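Side-chain contacts in ofchtiv-allosamidin (Ostrinia furnacalis, PDB 6JMB), which probably hydrolyses the beta-1,4 linkages of chitin as an insect group IV, family 18 chitinase, and binds the inhibitor allosamidin: residues D194-G197 with A198-V202; V261-P264 with N265-S268. All coordinates share one frame; numbering follows the deposited sequence.

Interaction 1 (D194-G197 with A198-V202); sequences DMHG and AWDSV. With AMI (allosamizoline), chain C.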
loop_
_atom_site.group_PDB
_atom_site.type_symbol
_atom_site.label_atom_id
_atom_site.label_comp_id
_atom_site.label_asym_id
_atom_site.label_seq_id
_atom_site.Cartn_x
_atom_site.Cartn_y
_atom_site.Cartn_z
ATOM N N ASP A 194 6.399 2.053 -4.701
ATOM C CA ASP A 194 6.849 3.444 -4.823
ATOM C C ASP A 194 8.365 3.548 -4.681
ATOM O O ASP A 194 8.896 4.573 -4.236
ATOM C CB ASP A 194 6.144 4.379 -3.836
ATOM C CG ASP A 194 4.645 4.295 -3.934
ATOM O OD1 ASP A 194 4.130 4.221 -5.067
ATOM O OD2 ASP A 194 3.983 4.307 -2.876
ATOM N N MET A 195 9.064 2.481 -5.064
ATOM C CA MET A 195 10.519 2.473 -4.973
ATOM C C MET A 195 11.118 3.508 -5.905
ATOM O O MET A 195 12.124 4.153 -5.572
ATOM C CB MET A 195 11.030 1.082 -5.331
ATOM C CG MET A 195 10.576 0.011 -4.364
ATOM S SD MET A 195 11.569 0.059 -2.867
ATOM C CE MET A 195 10.709 -1.132 -1.839
ATOM N N HIS A 196 10.507 3.665 -7.078
ATOM C CA HIS A 196 10.854 4.670 -8.061
ATOM C C HIS A 196 9.567 5.177 -8.683
ATOM O O HIS A 196 8.529 4.514 -8.649
ATOM C CB HIS A 196 11.777 4.076 -9.129
ATOM C CG HIS A 196 13.054 3.561 -8.559
ATOM N ND1 HIS A 196 14.041 4.403 -8.093
ATOM C CD2 HIS A 196 13.474 2.301 -8.294
ATOM C CE1 HIS A 196 15.036 3.681 -7.607
ATOM N NE2 HIS A 196 14.718 2.405 -7.718
ATOM N N GLY A 197 9.646 6.373 -9.239
ATOM C CA GLY A 197 8.477 6.996 -9.823
ATOM C C GLY A 197 8.884 8.239 -10.575
ATOM O O GLY A 197 10.069 8.561 -10.681
ATOM N N ALA A 198 7.878 8.948 -11.080
ATOM C CA ALA A 198 8.115 10.083 -11.968
ATOM C C ALA A 198 8.856 11.241 -11.306
ATOM O O ALA A 198 9.274 12.164 -12.016
ATOM C CB ALA A 198 6.790 10.556 -12.553
ATOM N N TRP A 199 9.024 11.218 -9.981
ATOM C CA TRP A 199 9.857 12.196 -9.285
ATOM C C TRP A 199 11.345 11.962 -9.517
ATOM O O TRP A 199 12.153 12.850 -9.224
ATOM C CB TRP A 199 9.568 12.135 -7.778
ATOM C CG TRP A 199 9.675 10.737 -7.217
ATOM C CD1 TRP A 199 10.807 10.116 -6.775
ATOM C CD2 TRP A 199 8.608 9.789 -7.053
ATOM N NE1 TRP A 199 10.511 8.838 -6.347
ATOM C CE2 TRP A 199 9.168 8.618 -6.507
ATOM C CE3 TRP A 199 7.236 9.817 -7.327
ATOM C CZ2 TRP A 199 8.403 7.488 -6.218
ATOM C CZ3 TRP A 199 6.476 8.692 -7.035
ATOM C CH2 TRP A 199 7.063 7.547 -6.487
ATOM N N ASP A 200 11.730 10.787 -10.009
ATOM C CA ASP A 200 13.131 10.467 -10.236
ATOM C C ASP A 200 13.618 11.076 -11.550
ATOM O O ASP A 200 12.833 11.471 -12.419
ATOM C CB ASP A 200 13.339 8.950 -10.292
ATOM C CG ASP A 200 13.240 8.292 -8.929
ATOM O OD1 ASP A 200 13.605 8.930 -7.915
ATOM O OD2 ASP A 200 12.818 7.112 -8.877
ATOM N N SER A 201 14.944 11.127 -11.698
ATOM C CA SER A 201 15.537 11.680 -12.909
ATOM C C SER A 201 15.620 10.667 -14.041
ATOM O O SER A 201 15.903 11.053 -15.181
ATOM C CB SER A 201 16.938 12.209 -12.610
ATOM O OG SER A 201 17.794 11.147 -12.233
ATOM N N VAL A 202 15.381 9.387 -13.748
ATOM C CA VAL A 202 15.445 8.309 -14.724
ATOM C C VAL A 202 14.260 7.390 -14.470
ATOM O O VAL A 202 13.673 7.384 -13.386
ATOM C CB VAL A 202 16.762 7.504 -14.607
ATOM C CG1 VAL A 202 17.978 8.393 -14.920
ATOM C CG2 VAL A 202 16.906 6.903 -13.211
HETATM C C1 AMI C . 0.241 4.175 -0.077
HETATM C C2 AMI C . -0.371 5.214 0.947
HETATM C C3 AMI C . -1.449 5.840 0.214
HETATM C C4 AMI C . -0.968 5.828 -1.295
HETATM C C5 AMI C . -0.493 4.458 -1.416
HETATM C C6 AMI C . 0.440 4.231 -2.661
HETATM C C7 AMI C . -0.679 3.143 1.659
HETATM C C8 AMI C . -1.609 2.334 3.886
HETATM C C9 AMI C . -0.887 0.636 2.108
HETATM N N2 AMI C . -0.775 4.508 1.970
HETATM N N7 AMI C . -1.059 2.044 2.555
HETATM O O3 AMI C . -1.715 7.146 0.723
HETATM O O4 AMI C . -1.998 6.013 -2.257
HETATM O O6 AMI C . 1.494 5.171 -2.610
HETATM O O7 AMI C . -0.169 2.882 0.422
HETATM O O HOH W 1 12.345 6.911 -5.044
#
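Gly197 and Asp200 are joined at the ends of a type I beta turn, in which Asp200 N donates to Gly197 O at 2.9 Å. The fold of the turn brings the Asp200 carboxylate back over the residues that precede it. There OD2 takes two N-H groups from opposite faces of the carboxylate: His196 ND1 at 3.1 Å, with the oxygen lying in the plane of the imidazole, and Gly197 N at 3.3 Å. Ring and carboxylate planes stand 59° apart, and this double grip on one oxygen would fix the turn of both groups. Trp199 has CG set between its backbone N and carbonyl carbon (chi1 52°), which swings the indole back across Gly197. Gly197 CA sits 3.5 Å from the centroid of the six-membered ring, almost on the ring normal, a CH-pi contact so close that any side chain at Gly197 would run into the indole. At the indole's edge a water accepts from Trp199 NE1 and donates to Met195 O, while Trp199 CZ2 approaches Asp194 O at 3.6 Å. The Asp194 carboxylate serves the ligand: OD2 accepts from allosamizoline O6 at 2.6 Å, and OD1 forms a salt bridge with Arg252 and a hydrogen bond with Tyr250 OH. The result is a type I turn with a His-carboxylate hydrogen bond, following the pocket aspartate in the loop after strand 187-190 of the family 18 TIM barrel.

Interaction 2 (V261-P264 with N265-S268); sequences VNAP and NSPS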
loop_
_atom_site.group_PDB
_atom_site.type_symbol
_atom_site.label_atom_id
_atom_site.label_comp_id
_atom_site.label_asym_id
_atom_site.label_seq_id
_atom_site.Cartn_x
_atom_site.Cartn_y
_atom_site.Cartn_z
ATOM N N VAL A 261 16.045 5.584 -25.991
ATOM C CA VAL A 261 16.742 5.094 -24.805
ATOM C C VAL A 261 15.654 4.766 -23.791
ATOM O O VAL A 261 15.152 5.654 -23.090
ATOM C CB VAL A 261 17.745 6.116 -24.263
ATOM C CG1 VAL A 261 18.499 5.539 -23.090
ATOM C CG2 VAL A 261 18.721 6.518 -25.376
ATOM N N ASN A 262 15.255 3.489 -23.743
ATOM C CA ASN A 262 13.996 3.101 -23.117
ATOM C C ASN A 262 14.157 1.934 -22.147
ATOM O O ASN A 262 13.166 1.287 -21.787
ATOM C CB ASN A 262 12.949 2.786 -24.192
ATOM C CG ASN A 262 13.505 1.893 -25.291
ATOM O OD1 ASN A 262 14.212 0.925 -25.018
ATOM N ND2 ASN A 262 13.195 2.224 -26.537
ATOM N N ALA A 263 15.380 1.645 -21.720
ATOM C CA ALA A 263 15.599 0.670 -20.674
ATOM C C ALA A 263 15.191 1.274 -19.332
ATOM O O ALA A 263 15.016 2.489 -19.208
ATOM C CB ALA A 263 17.079 0.287 -20.642
ATOM N N PRO A 264 15.041 0.450 -18.296
ATOM C CA PRO A 264 15.011 0.999 -16.940
ATOM C C PRO A 264 16.269 1.823 -16.722
ATOM O O PRO A 264 17.313 1.566 -17.329
ATOM C CB PRO A 264 14.999 -0.250 -16.047
ATOM C CG PRO A 264 14.488 -1.353 -16.932
ATOM C CD PRO A 264 14.996 -1.023 -18.304
ATOM N N ASN A 265 16.149 2.852 -15.882
ATOM C CA ASN A 265 17.244 3.771 -15.573
ATOM C C ASN A 265 17.685 4.608 -16.771
ATOM O O ASN A 265 18.860 4.978 -16.887
ATOM C CB ASN A 265 18.413 3.075 -14.876
ATOM C CG ASN A 265 18.099 2.794 -13.436
ATOM O OD1 ASN A 265 18.046 3.714 -12.616
ATOM N ND2 ASN A 265 17.826 1.535 -13.121
ATOM N N SER A 266 16.739 4.932 -17.646
ATOM C CA SER A 266 16.952 5.866 -18.738
ATOM C C SER A 266 16.433 7.242 -18.349
ATOM O O SER A 266 15.389 7.349 -17.691
ATOM C CB SER A 266 16.187 5.410 -19.978
ATOM O OG SER A 266 16.602 4.126 -20.399
ATOM N N PRO A 267 17.130 8.299 -18.762
ATOM C CA PRO A 267 16.679 9.661 -18.450
ATOM C C PRO A 267 15.203 9.891 -18.758
ATOM O O PRO A 267 14.683 9.485 -19.804
ATOM C CB PRO A 267 17.580 10.532 -19.334
ATOM C CG PRO A 267 18.851 9.746 -19.410
ATOM C CD PRO A 267 18.436 8.291 -19.445
ATOM N N SER A 268 14.532 10.554 -17.822
ATOM C CA SER A 268 13.127 10.900 -17.912
ATOM C C SER A 268 12.966 12.410 -17.783
ATOM O O SER A 268 13.793 13.091 -17.166
ATOM C CB SER A 268 12.345 10.211 -16.785
ATOM O OG SER A 268 11.030 10.734 -16.677
HETATM O O HOH W 2 15.635 8.538 -22.293
#
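Ser266 folds back onto the residues that lead into it, closing a type II beta turn that runs from Ala263 to Ser266. Its CB touches two carbonyl oxygens of the incoming chain, Val261 O at 3.3 Å and Ala263 O at 3.2 Å. From there OG lies anti to its own carbonyl carbon (chi1 -59°), which directs it to Ala263 O, where it donates at 2.6 Å with a C=O...donor angle of 120°. The same hydroxyl touches Val261 CG1 at 3.6 Å, so the valine methyl packs against its flank. The backbone bond of the turn, Ser266 N to Ala263 O, is weak at 3.4 Å, which leaves the hydroxyl as the firmer tie; Thr203 OG1 also bonds to both of these backbone atoms. With an alanine here the hydroxyl is gone, and Ala263 O would probably be left to the weak turn bond and Thr203, the turn less firmly closed. Asn265, at the third position with positive phi (66°), has its ND2 hydrogen-bonded to Glu213 O of a neighbouring loop. A water within hydrogen-bonding distance of both Val261 O and Pro267 O links the residues flanking the turn. A proline at the second position and an asparagine at the third are classic for a type II turn, which here reverses the loop between strands 243-256 and 268-269.

Interaction 1 and interaction 2 show how two turns more than sixty residues apart in sequence can be joined side by side: their centres lie 11 Å apart, and the end of one meets the other directly. Ser201 O and Ser268 N approach to 3.0 Å, probably a hydrogen bond between the two backbones. Beside it Val202 packs on the second turn, with CB 3.4 Å from Ser266 O and CG2 3.4 Å from Asn265 OD1. Of the two, only interaction 1 reaches the ligand, through Asp194, which lies just ahead of its turn and lines the allosamizoline pocket. The centre of interaction 2 lies about 26 Å from the centre of the chain, that of interaction 1 about 17 Å.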